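PDB 2Z72: protein-tyrosine-phosphatase from Shewanella sp., which probably hydrolyses the phosphate ester of phosphotyrosine in proteins, as a cold-active, zinc-binding phosphatase of the calcineurin-like phosphoesterase family. Local coordinates for residues 223-232 against 244-255. Numbering follows the deposited sequence.
Sequences KANALYRANV and LLNFLFFGNGPT
Tyr228, Phe249 and Leu248 carry the crossing of two helices within the calcineurin-like phosphoesterase fold, and they illustrate how one tyrosine can fasten a chain where it leaves a helix. The segments of helices 221-231 and 243-249 run almost perpendicular, with a signed crossing angle of -93° and axes 10.8 Å apart at closest approach, and Tyr228 spans the gap. The CG of Tyr228 lies anti to its carbonyl carbon, and the ring reaches across to the end of helix 243-249. There Tyr228 OH donates a hydrogen bond of 2.7 Å to Leu248 O, which lies at the ring edge and in its plane; the hydroxyl stands 26° out of the carbonyl plane. Leu248 also packs through its side chain, CB coming within 3.7 Å of Tyr228 CZ while CD1 turns to Leu227. Phe249 meets the other end of the tyrosine ring: Tyr228 CD2 approaches Phe249 CE1 at 3.7 Å, over one phenylalanine face. The two rings are oblique, their planes inclined at 59°, and the two side chains run past one another head to tail. One turn back from Leu248, Leu244 meets Leu227, with Leu227 CD1 3.5 Å from Leu244 CD2, while the next residue, Leu245, sets both methyl groups against Asn231, one turn beyond Leu227. Gln152 of helix 149-156 touches both Tyr228 and Phe249, and its OE1 accepts a hydrogen bond from Thr255 OG1, whose side chain is about 7 Å from a bound zinc ion. After the type I turn from Phe250 to Gly253, the chain returns to the tyrosine, where Pro254 CD sits 3.2 Å from Tyr228 OH.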
loop_
_atom_site.group_PDB
_atom_site.type_symbol
_atom_site.label_atom_id
_atom_site.label_comp_id
_atom_site.label_asym_id
_atom_site.label_seq_id
_atom_site.Cartn_x
_atom_site.Cartn_y
_atom_site.Cartn_z
ATOM N N LYS A 223 -12.355 -14.949 -0.544
ATOM C CA LYS A 223 -12.314 -15.453 -1.910
ATOM C C LYS A 223 -11.575 -14.464 -2.812
ATOM O O LYS A 223 -10.702 -14.853 -3.622
ATOM C CB LYS A 223 -13.695 -15.770 -2.465
ATOM C CG LYS A 223 -13.630 -16.315 -3.876
ATOM C CD LYS A 223 -15.000 -16.801 -4.337
ATOM C CE LYS A 223 -14.953 -17.447 -5.706
ATOM N NZ LYS A 223 -16.228 -17.793 -6.342
ATOM N N ALA A 224 -11.912 -13.185 -2.680
ATOM C CA ALA A 224 -11.252 -12.164 -3.518
ATOM C C ALA A 224 -9.787 -12.046 -3.199
ATOM O O ALA A 224 -8.949 -12.036 -4.100
ATOM C CB ALA A 224 -11.985 -10.857 -3.301
ATOM N N ASN A 225 -9.429 -11.962 -1.922
ATOM C CA ASN A 225 -8.028 -11.787 -1.543
ATOM C C ASN A 225 -7.188 -12.970 -2.013
ATOM O O ASN A 225 -6.037 -12.775 -2.438
ATOM C CB ASN A 225 -7.879 -11.569 -0.037
ATOM C CG ASN A 225 -8.300 -10.203 0.378
ATOM O OD1 ASN A 225 -8.014 -9.193 -0.316
ATOM N ND2 ASN A 225 -9.012 -10.054 1.487
ATOM N N ALA A 226 -7.711 -14.186 -1.944
ATOM C CA ALA A 226 -6.996 -15.329 -2.424
ATOM C C ALA A 226 -6.844 -15.313 -3.938
ATOM O O ALA A 226 -5.770 -15.662 -4.480
ATOM C CB ALA A 226 -7.738 -16.619 -1.972
ATOM N N LEU A 227 -7.900 -14.941 -4.660
ATOM C CA LEU A 227 -7.761 -14.851 -6.132
ATOM C C LEU A 227 -6.774 -13.779 -6.541
ATOM O O LEU A 227 -6.035 -13.991 -7.537
ATOM C CB LEU A 227 -9.144 -14.567 -6.723
ATOM C CG LEU A 227 -10.097 -15.748 -6.790
ATOM C CD1 LEU A 227 -11.478 -15.281 -7.224
ATOM C CD2 LEU A 227 -9.578 -16.788 -7.773
ATOM N N TYR A 228 -6.740 -12.673 -5.813
ATOM C CA TYR A 228 -5.766 -11.628 -6.136
ATOM C C TYR A 228 -4.337 -12.166 -5.950
ATOM O O TYR A 228 -3.480 -11.925 -6.811
ATOM C CB TYR A 228 -5.988 -10.442 -5.257
ATOM C CG TYR A 228 -7.098 -9.495 -5.659
ATOM C CD1 TYR A 228 -8.143 -9.115 -4.827
ATOM C CD2 TYR A 228 -7.071 -8.890 -6.921
ATOM C CE1 TYR A 228 -9.108 -8.276 -5.196
ATOM C CE2 TYR A 228 -8.034 -7.983 -7.302
ATOM C CZ TYR A 228 -9.057 -7.666 -6.435
ATOM O OH TYR A 228 -10.036 -6.739 -6.763
ATOM N N ARG A 229 -4.067 -12.883 -4.872
ATOM C CA ARG A 229 -2.734 -13.402 -4.680
ATOM C C ARG A 229 -2.388 -14.423 -5.757
ATOM O O ARG A 229 -1.242 -14.488 -6.218
ATOM C CB ARG A 229 -2.606 -14.037 -3.288
ATOM C CG ARG A 229 -2.412 -13.026 -2.169
ATOM C CD ARG A 229 -2.141 -13.655 -0.837
ATOM N NE ARG A 229 -3.355 -14.231 -0.219
ATOM C CZ ARG A 229 -4.199 -13.538 0.513
ATOM N NH1 ARG A 229 -4.019 -12.287 0.774
ATOM N NH2 ARG A 229 -5.262 -14.143 1.038
ATOM N N ALA A 230 -3.330 -15.272 -6.131
ATOM C CA ALA A 230 -3.074 -16.355 -7.061
ATOM C C ALA A 230 -2.940 -15.911 -8.492
ATOM O O ALA A 230 -2.382 -16.663 -9.308
ATOM C CB ALA A 230 -4.181 -17.429 -6.947
ATOM N N ASN A 231 -3.422 -14.732 -8.813
ATOM C CA ASN A 231 -3.525 -14.336 -10.220
ATOM C C ASN A 231 -2.865 -13.049 -10.523
ATOM O O ASN A 231 -2.952 -12.608 -11.683
ATOM C CB ASN A 231 -5.011 -14.281 -10.669
ATOM C CG ASN A 231 -5.597 -15.680 -10.601
ATOM O OD1 ASN A 231 -6.316 -16.070 -9.615
ATOM N ND2 ASN A 231 -5.270 -16.463 -11.608
ATOM N N VAL A 232 -2.155 -12.403 -9.593
ATOM C CA VAL A 232 -1.457 -11.168 -9.973
ATOM C C VAL A 232 -0.402 -11.421 -11.049
ATOM O O VAL A 232 -0.109 -10.492 -11.804
ATOM C CB VAL A 232 -0.947 -10.481 -8.689
ATOM C CG1 VAL A 232 0.182 -11.272 -8.024
ATOM C CG2 VAL A 232 -0.490 -9.063 -8.922
ATOM N N LEU A 244 -14.689 -13.538 -13.554
ATOM C CA LEU A 244 -14.506 -13.041 -12.193
ATOM C C LEU A 244 -13.193 -12.305 -12.029
ATOM O O LEU A 244 -13.167 -11.229 -11.384
ATOM C CB LEU A 244 -14.596 -14.215 -11.230
ATOM C CG LEU A 244 -14.345 -13.907 -9.767
ATOM C CD1 LEU A 244 -15.260 -12.827 -9.253
ATOM C CD2 LEU A 244 -14.554 -15.160 -8.893
ATOM N N LEU A 245 -12.116 -12.851 -12.593
ATOM C CA LEU A 245 -10.851 -12.141 -12.543
ATOM C C LEU A 245 -10.949 -10.805 -13.266
ATOM O O LEU A 245 -10.327 -9.816 -12.831
ATOM C CB LEU A 245 -9.707 -13.000 -13.107
ATOM C CG LEU A 245 -9.378 -14.254 -12.327
ATOM C CD1 LEU A 245 -8.256 -15.033 -13.010
ATOM C CD2 LEU A 245 -9.068 -13.966 -10.860
ATOM N N ASN A 246 -11.678 -10.767 -14.364
ATOM C CA ASN A 246 -11.835 -9.532 -15.122
ATOM C C ASN A 246 -12.465 -8.444 -14.261
ATOM O O ASN A 246 -12.015 -7.315 -14.169
ATOM C CB ASN A 246 -12.641 -9.864 -16.370
ATOM C CG ASN A 246 -12.760 -8.685 -17.312
ATOM O OD1 ASN A 246 -12.998 -7.553 -16.860
ATOM N ND2 ASN A 246 -12.602 -8.901 -18.608
ATOM N N PHE A 247 -13.521 -8.829 -13.549
ATOM C CA PHE A 247 -14.129 -7.919 -12.550
ATOM C C PHE A 247 -13.120 -7.444 -11.534
ATOM O O PHE A 247 -12.954 -6.268 -11.276
ATOM C CB PHE A 247 -15.284 -8.602 -11.800
ATOM C CG PHE A 247 -15.755 -7.760 -10.651
ATOM C CD1 PHE A 247 -15.671 -8.227 -9.345
ATOM C CD2 PHE A 247 -16.238 -6.493 -10.846
ATOM C CE1 PHE A 247 -16.048 -7.452 -8.287
ATOM C CE2 PHE A 247 -16.656 -5.698 -9.804
ATOM C CZ PHE A 247 -16.542 -6.155 -8.522
ATOM N N LEU A 248 -12.426 -8.378 -10.880
ATOM C CA LEU A 248 -11.539 -8.059 -9.788
ATOM C C LEU A 248 -10.391 -7.161 -10.195
ATOM O O LEU A 248 -9.953 -6.313 -9.407
ATOM C CB LEU A 248 -11.026 -9.347 -9.106
ATOM C CG LEU A 248 -12.054 -10.134 -8.296
ATOM C CD1 LEU A 248 -11.438 -11.469 -7.852
ATOM C CD2 LEU A 248 -12.497 -9.295 -7.106
ATOM N N PHE A 249 -9.848 -7.384 -11.396
ATOM C CA PHE A 249 -8.636 -6.683 -11.779
ATOM C C PHE A 249 -8.851 -5.428 -12.574
ATOM O O PHE A 249 -7.886 -4.629 -12.695
ATOM C CB PHE A 249 -7.707 -7.621 -12.584
ATOM C CG PHE A 249 -6.878 -8.514 -11.673
ATOM C CD1 PHE A 249 -7.352 -9.659 -11.103
ATOM C CD2 PHE A 249 -5.585 -8.146 -11.359
ATOM C CE1 PHE A 249 -6.588 -10.463 -10.256
ATOM C CE2 PHE A 249 -4.820 -8.959 -10.550
ATOM C CZ PHE A 249 -5.319 -10.085 -9.977
ATOM N N PHE A 250 -10.028 -5.173 -13.108
ATOM C CA PHE A 250 -10.190 -4.034 -14.006
ATOM C C PHE A 250 -11.188 -3.025 -13.529
ATOM O O PHE A 250 -11.382 -2.817 -12.328
ATOM C CB PHE A 250 -10.395 -4.598 -15.436
ATOM C CG PHE A 250 -9.178 -5.424 -15.834
ATOM C CD1 PHE A 250 -9.379 -6.778 -16.107
ATOM C CD2 PHE A 250 -7.903 -4.908 -15.873
ATOM C CE1 PHE A 250 -8.289 -7.572 -16.431
ATOM C CE2 PHE A 250 -6.788 -5.687 -16.213
ATOM C CZ PHE A 250 -7.027 -7.043 -16.462
ATOM N N GLY A 251 -11.799 -2.215 -14.389
ATOM C CA GLY A 251 -12.323 -0.914 -14.061
ATOM C C GLY A 251 -13.399 -0.757 -13.055
ATOM O O GLY A 251 -13.532 0.301 -12.393
ATOM N N ASN A 252 -14.226 -1.810 -12.884
ATOM C CA ASN A 252 -15.315 -1.698 -11.911
ATOM C C ASN A 252 -14.987 -2.380 -10.589
ATOM O O ASN A 252 -15.840 -2.472 -9.682
ATOM C CB ASN A 252 -16.608 -2.351 -12.459
ATOM C CG ASN A 252 -17.872 -1.805 -11.794
ATOM O OD1 ASN A 252 -18.083 -0.644 -11.457
ATOM N ND2 ASN A 252 -18.839 -2.690 -11.555
ATOM N N GLY A 253 -13.770 -2.932 -10.473
ATOM C CA GLY A 253 -13.403 -3.760 -9.359
ATOM C C GLY A 253 -12.732 -3.002 -8.228
ATOM O O GLY A 253 -12.570 -1.764 -8.266
ATOM N N PRO A 254 -12.410 -3.737 -7.169
ATOM C CA PRO A 254 -11.958 -3.069 -5.960
ATOM C C PRO A 254 -10.753 -2.160 -6.070
ATOM O O PRO A 254 -10.644 -1.256 -5.229
ATOM C CB PRO A 254 -11.652 -4.284 -5.043
ATOM C CG PRO A 254 -12.646 -5.345 -5.456
ATOM C CD PRO A 254 -12.787 -5.158 -6.960
ATOM N N THR A 255 -9.842 -2.398 -7.005
ATOM C CA THR A 255 -8.647 -1.575 -7.085
ATOM C C THR A 255 -8.691 -0.473 -8.137
ATOM O O THR A 255 -7.805 0.368 -8.139
ATOM C CB THR A 255 -7.402 -2.435 -7.322
ATOM O OG1 THR A 255 -7.589 -3.160 -8.525
ATOM C CG2 THR A 255 -7.161 -3.374 -6.155
#